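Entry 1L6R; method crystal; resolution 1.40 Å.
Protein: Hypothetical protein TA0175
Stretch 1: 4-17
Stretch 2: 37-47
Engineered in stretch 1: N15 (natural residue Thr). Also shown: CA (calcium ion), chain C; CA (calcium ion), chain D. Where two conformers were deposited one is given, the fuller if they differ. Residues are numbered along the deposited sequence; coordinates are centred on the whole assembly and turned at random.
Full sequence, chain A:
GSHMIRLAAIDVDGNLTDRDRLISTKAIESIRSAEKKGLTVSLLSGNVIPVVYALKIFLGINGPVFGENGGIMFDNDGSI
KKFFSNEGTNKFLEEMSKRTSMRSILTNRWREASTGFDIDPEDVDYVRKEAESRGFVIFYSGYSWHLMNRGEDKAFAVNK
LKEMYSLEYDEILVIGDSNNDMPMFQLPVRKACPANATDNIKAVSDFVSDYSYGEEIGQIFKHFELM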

# COMPACT_ATOMS: atom_id res chain seq x y z
N MET A 4 -6.40 -19.90 -10.52
CA MET A 4 -6.45 -20.76 -9.35
C MET A 4 -5.48 -20.31 -8.25
O MET A 4 -4.36 -19.92 -8.53
N ILE A 5 -5.94 -20.39 -7.00
CA ILE A 5 -5.12 -20.00 -5.86
C ILE A 5 -3.97 -20.98 -5.66
O ILE A 5 -4.19 -22.19 -5.48
N ARG A 6 -2.74 -20.47 -5.70
CA ARG A 6 -1.56 -21.29 -5.53
C ARG A 6 -0.83 -21.01 -4.22
O ARG A 6 -0.05 -21.83 -3.75
N LEU A 7 -1.09 -19.85 -3.63
CA LEU A 7 -0.42 -19.48 -2.40
C LEU A 7 -1.34 -18.69 -1.49
O LEU A 7 -2.12 -17.86 -1.97
N ALA A 8 -1.26 -18.98 -0.19
CA ALA A 8 -2.05 -18.27 0.80
C ALA A 8 -1.11 -17.64 1.83
O ALA A 8 -0.23 -18.31 2.37
N ALA A 9 -1.29 -16.34 2.06
CA ALA A 9 -0.48 -15.61 3.03
C ALA A 9 -1.42 -15.32 4.20
O ALA A 9 -2.45 -14.67 4.03
N ILE A 10 -1.05 -15.81 5.37
CA ILE A 10 -1.90 -15.70 6.55
C ILE A 10 -1.31 -14.95 7.74
O ILE A 10 -0.16 -15.18 8.12
N ASP A 11 -2.13 -14.07 8.31
CA ASP A 11 -1.79 -13.28 9.50
C ASP A 11 -1.86 -14.25 10.69
O ASP A 11 -2.94 -14.72 11.07
N VAL A 12 -0.70 -14.54 11.27
CA VAL A 12 -0.63 -15.49 12.37
C VAL A 12 -1.45 -15.12 13.60
O VAL A 12 -2.34 -15.86 14.03
N ASP A 13 -1.16 -13.95 14.15
CA ASP A 13 -1.85 -13.52 15.35
C ASP A 13 -3.31 -13.17 15.15
O ASP A 13 -4.13 -13.36 16.05
N GLY A 14 -3.63 -12.67 13.97
CA GLY A 14 -5.00 -12.32 13.69
C GLY A 14 -5.93 -13.47 13.34
O GLY A 14 -7.12 -13.39 13.65
N ASN A 15 -5.40 -14.54 12.75
CA ASN A 15 -6.25 -15.62 12.25
C ASN A 15 -5.95 -17.05 12.67
O ASN A 15 -6.76 -17.93 12.41
N LEU A 16 -4.80 -17.29 13.28
CA LEU A 16 -4.46 -18.66 13.65
C LEU A 16 -4.51 -18.92 15.14
O LEU A 16 -4.12 -19.99 15.59
N THR A 17 -5.02 -17.97 15.91
CA THR A 17 -5.07 -18.12 17.36
C THR A 17 -6.46 -18.03 17.95
O THR A 17 -7.38 -17.48 17.33
N LYS A 37 -2.54 -30.96 -0.58
CA LYS A 37 -3.24 -30.87 -1.86
C LYS A 37 -2.55 -29.92 -2.84
O LYS A 37 -3.06 -29.68 -3.94
N GLY A 38 -1.42 -29.36 -2.43
CA GLY A 38 -0.67 -28.48 -3.32
C GLY A 38 -0.56 -26.99 -3.02
O GLY A 38 0.14 -26.29 -3.73
N LEU A 39 -1.25 -26.51 -1.98
CA LEU A 39 -1.19 -25.10 -1.64
C LEU A 39 0.11 -24.72 -0.95
O LEU A 39 0.62 -25.48 -0.12
N THR A 40 0.67 -23.57 -1.32
CA THR A 40 1.88 -23.08 -0.66
C THR A 40 1.36 -22.08 0.37
O THR A 40 0.54 -21.21 0.06
N VAL A 41 1.81 -22.23 1.61
CA VAL A 41 1.38 -21.34 2.67
C VAL A 41 2.54 -20.53 3.23
O VAL A 41 3.63 -21.06 3.43
N SER A 42 2.29 -19.24 3.45
CA SER A 42 3.29 -18.34 4.04
C SER A 42 2.63 -17.71 5.26
O SER A 42 1.46 -17.34 5.21
N LEU A 43 3.38 -17.60 6.36
CA LEU A 43 2.87 -16.98 7.58
C LEU A 43 3.46 -15.59 7.72
O LEU A 43 4.64 -15.38 7.46
N LEU A 44 2.61 -14.65 8.13
CA LEU A 44 3.00 -13.26 8.34
C LEU A 44 2.75 -12.93 9.80
O LEU A 44 1.65 -13.16 10.31
N SER A 45 3.75 -12.39 10.48
CA SER A 45 3.60 -12.04 11.89
C SER A 45 4.39 -10.81 12.29
O SER A 45 5.35 -10.43 11.61
N GLY A 46 3.98 -10.19 13.39
CA GLY A 46 4.71 -9.06 13.92
C GLY A 46 5.77 -9.57 14.90
O GLY A 46 6.62 -8.79 15.36
N ASN A 47 5.76 -10.86 15.21
CA ASN A 47 6.75 -11.40 16.15
C ASN A 47 8.11 -11.57 15.46
O ASN A 47 8.27 -11.40 14.24

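Strands 7-11 and 40-44 run parallel, so paired side chains share a face of the sheet: L7, A9 and D11 with T40, S42 and L44, and A8 and I10 with V41 and L43. Just before the second strand, L39 (t, p) points sideways from its backbone, but its end comes nearer, setting CD1 4.0 Å from I5 CG2 and CD2 4.0 Å from A8 CB. On the face of A8 and V41, I10 (m, t) extends CD1 to within 4.1 Å of V41 CG1. L43 (m, t) meets the short helix that follows the first strand and the residue after it: its CB lies 3.6 Å from V12 CG2, V12 being t, and its CD2 3.8 Å from L16 CD1. On the face of A9 and T40, L44 (m, t) brings CD1 to 4.1 Å from A9 CB.

D11 adopts t, a conformation that serves two tasks: OD1 caps the helix by accepting from G14 N (3.1 Å), while OD2 binds a calcium ion at 2.4 Å. D13 (m) points toward the second stretch and accepts a hydrogen bond from S45 OG to OD1 (3.1 Å). The t rotamer of S45 also lets OG accept from N47 N (2.9 Å). Two waters extend this polar end, water 3 joining D13 OD1 to G46 N and water 4 joining D13 OD2 to N47 ND2. At the opposite end, water 1 links R6 O, G38 O and T40 OG1.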

# COMPACT_ATOMS: atom_id res chain seq x y z
CB MET A 4 -6.14 -22.20 -9.74
CG MET A 4 -7.08 -22.77 -10.80
SD MET A 4 -6.67 -24.48 -11.23
CE MET A 4 -5.38 -24.22 -12.45
CB ILE A 5 -5.97 -19.93 -4.58
CG1 ILE A 5 -7.02 -18.83 -4.72
CG2 ILE A 5 -5.07 -19.70 -3.36
CD1 ILE A 5 -8.08 -18.86 -3.64
CB ARG A 6 -0.59 -21.06 -6.70
CG ARG A 6 -1.15 -21.51 -8.04
CD ARG A 6 -0.30 -21.03 -9.19
NE ARG A 6 1.06 -21.54 -9.14
CZ ARG A 6 2.01 -21.21 -10.01
NH1 ARG A 6 1.74 -20.36 -10.99
NH2 ARG A 6 3.23 -21.72 -9.90
CB LEU A 7 0.83 -18.66 -2.73
CG LEU A 7 1.73 -18.22 -1.56
CD1 LEU A 7 3.16 -18.09 -2.05
CD2 LEU A 7 1.24 -16.89 -0.97
CB ALA A 8 -3.03 -19.21 1.50
CB ALA A 9 0.05 -14.32 2.42
CB ILE A 10 -2.27 -17.13 7.04
CG1 ILE A 10 -2.79 -17.97 5.87
CG2 ILE A 10 -3.30 -17.05 8.16
CD1 ILE A 10 -3.05 -19.42 6.24
CB ASP A 11 -2.83 -12.16 9.63
CG ASP A 11 -2.79 -11.45 10.95
OD1 ASP A 11 -1.82 -11.59 11.72
OD2 ASP A 11 -3.77 -10.73 11.20
CB VAL A 12 0.84 -15.69 12.83
CG1 VAL A 12 0.91 -16.53 14.11
CG2 VAL A 12 1.65 -16.36 11.73
CB ASP A 13 -1.07 -12.37 15.95
CG ASP A 13 0.40 -12.69 16.02
OD1 ASP A 13 1.15 -12.29 15.10
OD2 ASP A 13 0.79 -13.38 16.98
CB ASN A 15 -6.23 -15.58 10.73
CG ASN A 15 -6.78 -14.29 10.18
OD1 ASN A 15 -8.00 -14.13 10.03
ND2 ASN A 15 -5.90 -13.34 9.90
CB LEU A 16 -3.06 -19.01 13.13
CG LEU A 16 -2.87 -18.91 11.61
CD1 LEU A 16 -1.47 -19.36 11.23
CD2 LEU A 16 -3.91 -19.79 10.91
CB THR A 17 -4.16 -17.08 18.05
OG1 THR A 17 -4.63 -15.76 17.77
CG2 THR A 17 -2.72 -17.21 17.55
CB LYS A 37 -4.69 -30.42 -1.65
CG LYS A 37 -5.61 -31.51 -1.11
CD LYS A 37 -5.07 -32.07 0.19
CE LYS A 37 -6.06 -32.98 0.89
NZ LYS A 37 -5.52 -33.37 2.21
CB LEU A 39 -2.35 -24.73 -0.71
CG LEU A 39 -2.45 -23.27 -0.24
CD1 LEU A 39 -2.82 -22.37 -1.42
CD2 LEU A 39 -3.49 -23.15 0.86
CB THR A 40 2.82 -22.33 -1.62
OG1 THR A 40 3.34 -23.25 -2.59
CG2 THR A 40 3.98 -21.69 -0.85
CB VAL A 41 0.72 -22.14 3.83
CG1 VAL A 41 0.39 -21.22 5.00
CG2 VAL A 41 -0.56 -22.80 3.32
CB SER A 42 3.69 -17.24 3.06
OG SER A 42 4.58 -16.30 3.67
CB LEU A 43 3.26 -17.80 8.82
CG LEU A 43 2.76 -19.24 8.89
CD1 LEU A 43 3.12 -19.82 10.26
CD2 LEU A 43 1.27 -19.28 8.67
CB LEU A 44 2.15 -12.32 7.47
CG LEU A 44 2.03 -12.68 5.99
CD1 LEU A 44 1.19 -11.63 5.27
CD2 LEU A 44 3.41 -12.75 5.38
CB SER A 45 4.07 -13.22 12.76
OG SER A 45 4.02 -12.92 14.14
CB ASN A 47 6.27 -12.72 16.75
CG ASN A 47 6.61 -12.85 18.24
OD1 ASN A 47 7.74 -12.56 18.67
ND2 ASN A 47 5.64 -13.31 19.04
CA CA C . -4.29 -8.47 11.75
CA CA D . -8.28 -11.83 15.29
O HOH W 1 1.28 -23.88 -4.89
O HOH W 2 -1.71 -8.78 12.32
O HOH W 3 1.96 -9.95 15.58
O HOH W 4 2.98 -13.11 17.98
O HOH W 5 -6.75 -13.46 16.50
O HOH W 6 -4.12 -8.20 14.23
O HOH W 7 -6.87 -10.41 16.84
O HOH W 8 -10.06 -12.98 14.06